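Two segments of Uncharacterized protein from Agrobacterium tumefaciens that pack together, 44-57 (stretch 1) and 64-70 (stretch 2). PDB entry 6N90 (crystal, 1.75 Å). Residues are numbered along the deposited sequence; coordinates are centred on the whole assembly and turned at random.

Stretch 1, residues 44-57: KPEPLKGDMAGYWS
Stretch 2 (64-70) HRFVYRV

How does the start of stretch 1 reach a strand it does not pair with? Strand 46-47 bonds back to S57 (E46 N to S57 O, 3.0 Å; S57 N to E46 O, 2.9 Å), so the hairpin's far arm meets stretch 2 through side chains. P45 CB lies 3.7 Å from Y68 OH; E46 OE2 stays 4.4 Å from R65 NH1, beyond a salt bridge.

What does V67 CG1 pack against? V67 CG1 (chi1 t) meets L48 CD1 (m, t) at 3.8 Å, M52 CE (m, m, m) at 4.0 Å and Y55 CB at 4.2 Å, an apolar cluster. M52 and Y55 are the ends of a type I turn, closed by Y55 N to M52 O at 2.9 Å.

How does R69 use Y55? R69 CD lies over one face of the Y55 ring (m, chi2 81°), 4.3 Å from the Y55 ring centroid; R69 is extended through chi2 (t, t), then p. Y55 OH sits over the guanidinium, 3.1 Å from R69 NH2, at an angle too poor for a hydrogen bond.

What fixes the register? Strand 56-57 runs antiparallel to stretch 2, W56 (phi/psi -122/159) bonding Y68 (-154/171): W56 N to Y68 O, 2.8 Å, and Y68 N to W56 O, 2.9 Å. Their side chains share one sheet face, where W56 CB (m, chi2 70°) lies over the Y68 ring (p, -80°), 3.9 Å from the Y68 ring centroid, a CH-pi contact. S57 and V67, non-hydrogen-bonded, occupy the other face, S57 CA to V67 CA 4.4 Å; one water joins S57 OG (2.9 Å; chi1 t) to R65 NH1 (2.7 Å).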

ATOM      1  N   LYS A  44       4.731  20.315   3.060  1.00 27.99           N
ATOM      2  CA  LYS A  44       6.018  20.883   3.473  1.00 31.21           C
ATOM      3  C   LYS A  44       7.074  19.829   3.813  1.00 30.82           C
ATOM      4  O   LYS A  44       7.512  19.733   4.965  1.00 26.35           O
ATOM      5  CB  LYS A  44       5.837  21.818   4.670  1.00 34.97           C
ATOM      6  CG  LYS A  44       5.021  23.071   4.370  1.00 44.23           C
ATOM      7  N   PRO A  45       7.489  19.050   2.807  1.00 30.51           N
ATOM      8  CA  PRO A  45       8.491  18.003   3.025  1.00 28.76           C
ATOM      9  C   PRO A  45       9.799  18.532   3.602  1.00 35.10           C
ATOM     10  O   PRO A  45      10.342  19.544   3.150  1.00 33.78           O
ATOM     11  CB  PRO A  45       8.705  17.417   1.627  1.00 28.68           C
ATOM     12  CG  PRO A  45       8.178  18.440   0.685  1.00 29.16           C
ATOM     13  CD  PRO A  45       7.062  19.118   1.399  1.00 30.42           C
ATOM     14  N   GLU A  46      10.315  17.807   4.590  1.00 36.12           N
ATOM     15  CA  GLU A  46      11.569  18.152   5.245  1.00 35.50           C
ATOM     16  C   GLU A  46      12.344  16.878   5.571  1.00 36.32           C
ATOM     17  O   GLU A  46      11.762  15.895   6.031  1.00 29.72           O
ATOM     18  CB  GLU A  46      11.308  18.953   6.521  1.00 39.65           C
ATOM     19  CG  GLU A  46      10.895  18.106   7.713  1.00 43.32           C
ATOM     20  CD  GLU A  46      10.694  18.929   8.971  1.00 46.39           C
ATOM     21  OE1 GLU A  46      11.703  19.384   9.552  1.00 46.28           O
ATOM     22  OE2 GLU A  46       9.530  19.120   9.378  1.00 52.89           O
ATOM     23  N   PRO A  47      13.664  16.891   5.333  1.00 35.33           N
ATOM     24  CA  PRO A  47      14.522  15.738   5.597  1.00 36.28           C
ATOM     25  C   PRO A  47      14.687  15.527   7.103  1.00 31.79           C
ATOM     26  O   PRO A  47      14.756  16.506   7.842  1.00 35.39           O
ATOM     27  CB  PRO A  47      15.846  16.125   4.928  1.00 39.77           C
ATOM     28  CG  PRO A  47      15.866  17.603   4.970  1.00 37.70           C
ATOM     29  CD  PRO A  47      14.437  18.076   4.916  1.00 39.23           C
ATOM     30  N   LEU A  48      14.715  14.277   7.551  1.00 32.38           N
ATOM     31  CA  LEU A  48      14.948  13.987   8.964  1.00 31.12           C
ATOM     32  C   LEU A  48      16.457  13.838   9.153  1.00 34.36           C
ATOM     33  O   LEU A  48      17.175  13.645   8.180  1.00 31.92           O
ATOM     34  CB  LEU A  48      14.202  12.725   9.406  1.00 30.78           C
ATOM     35  CG  LEU A  48      12.709  12.634   9.080  1.00 32.39           C
ATOM     36  CD1 LEU A  48      12.107  11.387   9.713  1.00 30.69           C
ATOM     37  CD2 LEU A  48      11.978  13.875   9.554  1.00 34.06           C
ATOM     38  N   LYS A  49      16.944  13.943  10.384  1.00 38.56           N
ATOM     39  CA  LYS A  49      18.388  13.868  10.614  1.00 40.44           C
ATOM     40  C   LYS A  49      18.766  12.593  11.367  1.00 45.19           C
ATOM     41  O   LYS A  49      17.899  11.788  11.716  1.00 34.14           O
ATOM     42  CB  LYS A  49      18.878  15.099  11.379  1.00 46.40           C
ATOM     43  CG  LYS A  49      20.303  15.523  11.020  1.00 54.98           C
ATOM     44  N   GLY A  50      20.065  12.406  11.595  1.00 45.22           N
ATOM     45  CA  GLY A  50      20.563  11.271  12.356  1.00 44.06           C
ATOM     46  C   GLY A  50      20.222   9.907  11.781  1.00 41.53           C
ATOM     47  O   GLY A  50      20.387   9.666  10.576  1.00 41.07           O
ATOM     48  N   ASP A  51      19.734   9.015  12.649  1.00 38.29           N
ATOM     49  CA  ASP A  51      19.377   7.654  12.258  1.00 40.27           C
ATOM     50  C   ASP A  51      18.218   7.625  11.255  1.00 39.26           C
ATOM     51  O   ASP A  51      17.888   6.568  10.714  1.00 46.13           O
ATOM     52  CB  ASP A  51      19.033   6.813  13.499  1.00 43.15           C
ATOM     53  CG  ASP A  51      17.812   7.331  14.250  1.00 48.76           C
ATOM     54  OD1 ASP A  51      17.604   8.564  14.291  1.00 50.67           O
ATOM     55  OD2 ASP A  51      17.069   6.502  14.815  1.00 52.44           O
ATOM     56  N   MET A  52      17.622   8.792  11.002  1.00 41.51           N
ATOM     57  CA  MET A  52      16.522   8.923  10.044  1.00 36.75           C
ATOM     58  C   MET A  52      16.867   9.822   8.847  1.00 40.77           C
ATOM     59  O   MET A  52      15.979  10.242   8.107  1.00 40.35           O
ATOM     60  CB  MET A  52      15.276   9.457  10.759  1.00 38.68           C
ATOM     61  CG  MET A  52      14.740   8.498  11.821  1.00 41.89           C
ATOM     62  SD  MET A  52      14.061   6.963  11.133  1.00 49.82           S
ATOM     63  CE  MET A  52      12.641   7.590  10.219  1.00 44.64           C
ATOM     64  N   ALA A  53      18.160  10.095   8.659  1.00 41.03           N
ATOM     65  CA  ALA A  53      18.678  10.943   7.570  1.00 41.05           C
ATOM     66  C   ALA A  53      17.979  10.798   6.211  1.00 42.76           C
ATOM     67  O   ALA A  53      17.338  11.747   5.725  1.00 40.28           O
ATOM     68  CB  ALA A  53      20.166  10.684   7.396  1.00 43.00           C
ATOM     69  N   GLY A  54      18.100   9.620   5.603  1.00 44.06           N
ATOM     70  CA  GLY A  54      17.526   9.375   4.287  1.00 37.17           C
ATOM     71  C   GLY A  54      16.011   9.474   4.224  1.00 32.65           C
ATOM     72  O   GLY A  54      15.414   9.493   3.151  1.00 27.50           O
ATOM     73  N   TYR A  55      15.375   9.556   5.384  1.00 29.96           N
ATOM     74  CA  TYR A  55      13.919   9.601   5.427  1.00 27.97           C
ATOM     75  C   TYR A  55      13.444  11.051   5.363  1.00 27.23           C
ATOM     76  O   TYR A  55      14.169  11.977   5.752  1.00 24.80           O
ATOM     77  CB  TYR A  55      13.423   8.882   6.682  1.00 28.32           C
ATOM     78  CG  TYR A  55      13.695   7.386   6.641  1.00 30.44           C
ATOM     79  CD1 TYR A  55      14.951   6.864   6.973  1.00 35.76           C
ATOM     80  CD2 TYR A  55      12.712   6.500   6.238  1.00 32.65           C
ATOM     81  CE1 TYR A  55      15.196   5.493   6.918  1.00 38.44           C
ATOM     82  CE2 TYR A  55      12.948   5.136   6.179  1.00 37.39           C
ATOM     83  CZ  TYR A  55      14.180   4.638   6.521  1.00 37.14           C
ATOM     84  OH  TYR A  55      14.389   3.276   6.461  1.00 48.02           O
ATOM     85  N   TRP A  56      12.247  11.241   4.813  1.00 23.25           N
ATOM     86  CA  TRP A  56      11.625  12.545   4.690  1.00 24.78           C
ATOM     87  C   TRP A  56      10.288  12.535   5.404  1.00 21.60           C
ATOM     88  O   TRP A  56       9.702  11.470   5.618  1.00 20.66           O
ATOM     89  CB  TRP A  56      11.434  12.914   3.225  1.00 26.78           C
ATOM     90  CG  TRP A  56      12.680  13.389   2.607  1.00 28.96           C
ATOM     91  CD1 TRP A  56      13.784  12.649   2.306  1.00 30.00           C
ATOM     92  CD2 TRP A  56      12.964  14.728   2.211  1.00 28.24           C
ATOM     93  NE1 TRP A  56      14.749  13.459   1.747  1.00 30.42           N
ATOM     94  CE2 TRP A  56      14.263  14.741   1.678  1.00 30.66           C
ATOM     95  CE3 TRP A  56      12.245  15.924   2.266  1.00 27.42           C
ATOM     96  CZ2 TRP A  56      14.860  15.911   1.191  1.00 30.40           C
ATOM     97  CZ3 TRP A  56      12.837  17.086   1.784  1.00 30.85           C
ATOM     98  CH2 TRP A  56      14.128  17.067   1.251  1.00 30.38           C
ATOM     99  N   SER A  57       9.806  13.709   5.746  1.00 22.37           N
ATOM    100  CA  SER A  57       8.544  13.843   6.430  1.00 24.31           C
ATOM    101  C   SER A  57       7.647  14.944   5.879  1.00 24.30           C
ATOM    102  O   SER A  57       8.136  15.960   5.504  1.00 28.54           O
ATOM    103  CB  SER A  57       8.814  14.101   7.900  1.00 25.29           C
ATOM    104  OG  SER A  57       7.654  14.305   8.620  1.00 30.21           O
ATOM    105  N   HIS A  64       0.093  14.884  13.140  1.00 22.64           N
ATOM    106  CA  HIS A  64       0.330  13.605  12.466  1.00 23.04           C
ATOM    107  C   HIS A  64       1.196  13.771  11.251  1.00 21.75           C
ATOM    108  O   HIS A  64       0.883  14.588  10.374  1.00 23.17           O
ATOM    109  CB  HIS A  64      -0.997  12.946  12.063  1.00 20.25           C
ATOM    110  CG  HIS A  64      -1.869  12.611  13.233  1.00 22.23           C
ATOM    111  ND1 HIS A  64      -1.583  11.577  14.093  1.00 21.15           N
ATOM    112  CD2 HIS A  64      -3.006  13.187  13.693  1.00 23.14           C
ATOM    113  CE1 HIS A  64      -2.510  11.526  15.038  1.00 24.21           C
ATOM    114  NE2 HIS A  64      -3.383  12.490  14.818  1.00 23.01           N
ATOM    115  N   ARG A  65       2.255  12.971  11.183  1.00 19.12           N
ATOM    116  CA  ARG A  65       3.232  13.113  10.113  1.00 20.49           C
ATOM    117  C   ARG A  65       3.325  11.865   9.238  1.00 20.06           C
ATOM    118  O   ARG A  65       3.076  10.724   9.680  1.00 19.55           O
ATOM    119  CB  ARG A  65       4.615  13.449  10.692  1.00 24.78           C
ATOM    120  CG  ARG A  65       4.626  14.683  11.595  1.00 26.67           C
ATOM    121  CD  ARG A  65       3.921  15.883  10.949  1.00 31.33           C
ATOM    122  NE  ARG A  65       3.754  16.994  11.890  1.00 35.68           N
ATOM    123  CZ  ARG A  65       4.546  18.059  11.917  1.00 40.79           C
ATOM    124  NH1 ARG A  65       5.533  18.164  11.038  1.00 45.74           N
ATOM    125  NH2 ARG A  65       4.337  19.030  12.799  1.00 41.06           N
ATOM    126  N   PHE A  66       3.653  12.116   7.976  1.00 19.12           N
ATOM    127  CA  PHE A  66       3.803  11.093   6.949  1.00 18.62           C
ATOM    128  C   PHE A  66       5.297  10.990   6.712  1.00 18.51           C
ATOM    129  O   PHE A  66       5.897  11.917   6.173  1.00 18.78           O
ATOM    130  CB  PHE A  66       3.008  11.505   5.679  1.00 18.13           C
ATOM    131  CG  PHE A  66       3.206  10.608   4.463  1.00 18.62           C
ATOM    132  CD1 PHE A  66       2.487   9.441   4.314  1.00 19.56           C
ATOM    133  CD2 PHE A  66       4.074  10.987   3.440  1.00 20.40           C
ATOM    134  CE1 PHE A  66       2.638   8.640   3.192  1.00 19.56           C
ATOM    135  CE2 PHE A  66       4.255  10.174   2.315  1.00 19.77           C
ATOM    136  CZ  PHE A  66       3.529   9.000   2.196  1.00 18.14           C
ATOM    137  N   VAL A  67       5.892   9.884   7.156  1.00 17.39           N
ATOM    138  CA  VAL A  67       7.327   9.677   7.003  1.00 17.40           C
ATOM    139  C   VAL A  67       7.564   8.603   5.936  1.00 16.09           C
ATOM    140  O   VAL A  67       6.923   7.546   5.926  1.00 16.92           O
ATOM    141  CB  VAL A  67       7.984   9.289   8.349  1.00 19.92           C
ATOM    142  CG1 VAL A  67       9.520   9.129   8.180  1.00 22.41           C
ATOM    143  CG2 VAL A  67       7.671  10.341   9.412  1.00 19.78           C
ATOM    144  N   TYR A  68       8.496   8.885   5.030  1.00 18.31           N
ATOM    145  CA  TYR A  68       8.684   8.038   3.862  1.00 18.15           C
ATOM    146  C   TYR A  68      10.102   8.128   3.347  1.00 19.24           C
ATOM    147  O   TYR A  68      10.886   8.985   3.771  1.00 19.91           O
ATOM    148  CB  TYR A  68       7.712   8.461   2.741  1.00 17.67           C
ATOM    149  CG  TYR A  68       8.006   9.873   2.265  1.00 17.89           C
ATOM    150  CD1 TYR A  68       7.556  10.983   2.984  1.00 18.66           C
ATOM    151  CD2 TYR A  68       8.738  10.092   1.101  1.00 19.74           C
ATOM    152  CE1 TYR A  68       7.838  12.275   2.560  1.00 20.05           C
ATOM    153  CE2 TYR A  68       9.006  11.370   0.664  1.00 18.11           C
ATOM    154  CZ  TYR A  68       8.568  12.456   1.401  1.00 19.66           C
ATOM    155  OH  TYR A  68       8.863  13.732   0.960  1.00 21.31           O
ATOM    156  N   ARG A  69      10.411   7.248   2.410  1.00 20.86           N
ATOM    157  CA  ARG A  69      11.663   7.328   1.679  1.00 23.44           C
ATOM    158  C   ARG A  69      11.434   6.822   0.273  1.00 24.19           C
ATOM    159  O   ARG A  69      10.836   5.776   0.084  1.00 18.58           O
ATOM    160  CB  ARG A  69      12.751   6.502   2.385  1.00 27.94           C
ATOM    161  CG  ARG A  69      14.088   6.457   1.673  1.00 36.53           C
ATOM    162  CD  ARG A  69      15.116   5.658   2.484  1.00 35.95           C
ATOM    163  NE  ARG A  69      14.699   4.274   2.728  1.00 41.69           N
ATOM    164  CZ  ARG A  69      15.395   3.401   3.455  1.00 40.62           C
ATOM    165  NH1 ARG A  69      16.536   3.772   4.010  1.00 38.02           N
ATOM    166  NH2 ARG A  69      14.962   2.159   3.630  1.00 42.48           N
ATOM    167  N   VAL A  70      11.905   7.557  -0.721  1.00 24.24           N
ATOM    168  CA  VAL A  70      11.845   7.071  -2.087  1.00 26.15           C
ATOM    169  C   VAL A  70      13.183   6.436  -2.400  1.00 28.07           C
ATOM    170  O   VAL A  70      14.224   7.072  -2.229  1.00 27.90           O
ATOM    171  CB  VAL A  70      11.547   8.191  -3.097  1.00 26.97           C
ATOM    172  CG1 VAL A  70      11.767   7.686  -4.502  1.00 30.02           C
ATOM    173  CG2 VAL A  70      10.114   8.681  -2.934  1.00 27.72           C
TER
HETATM  174  O   HOH W   1       6.764  17.027   8.877  1.00 31.84           O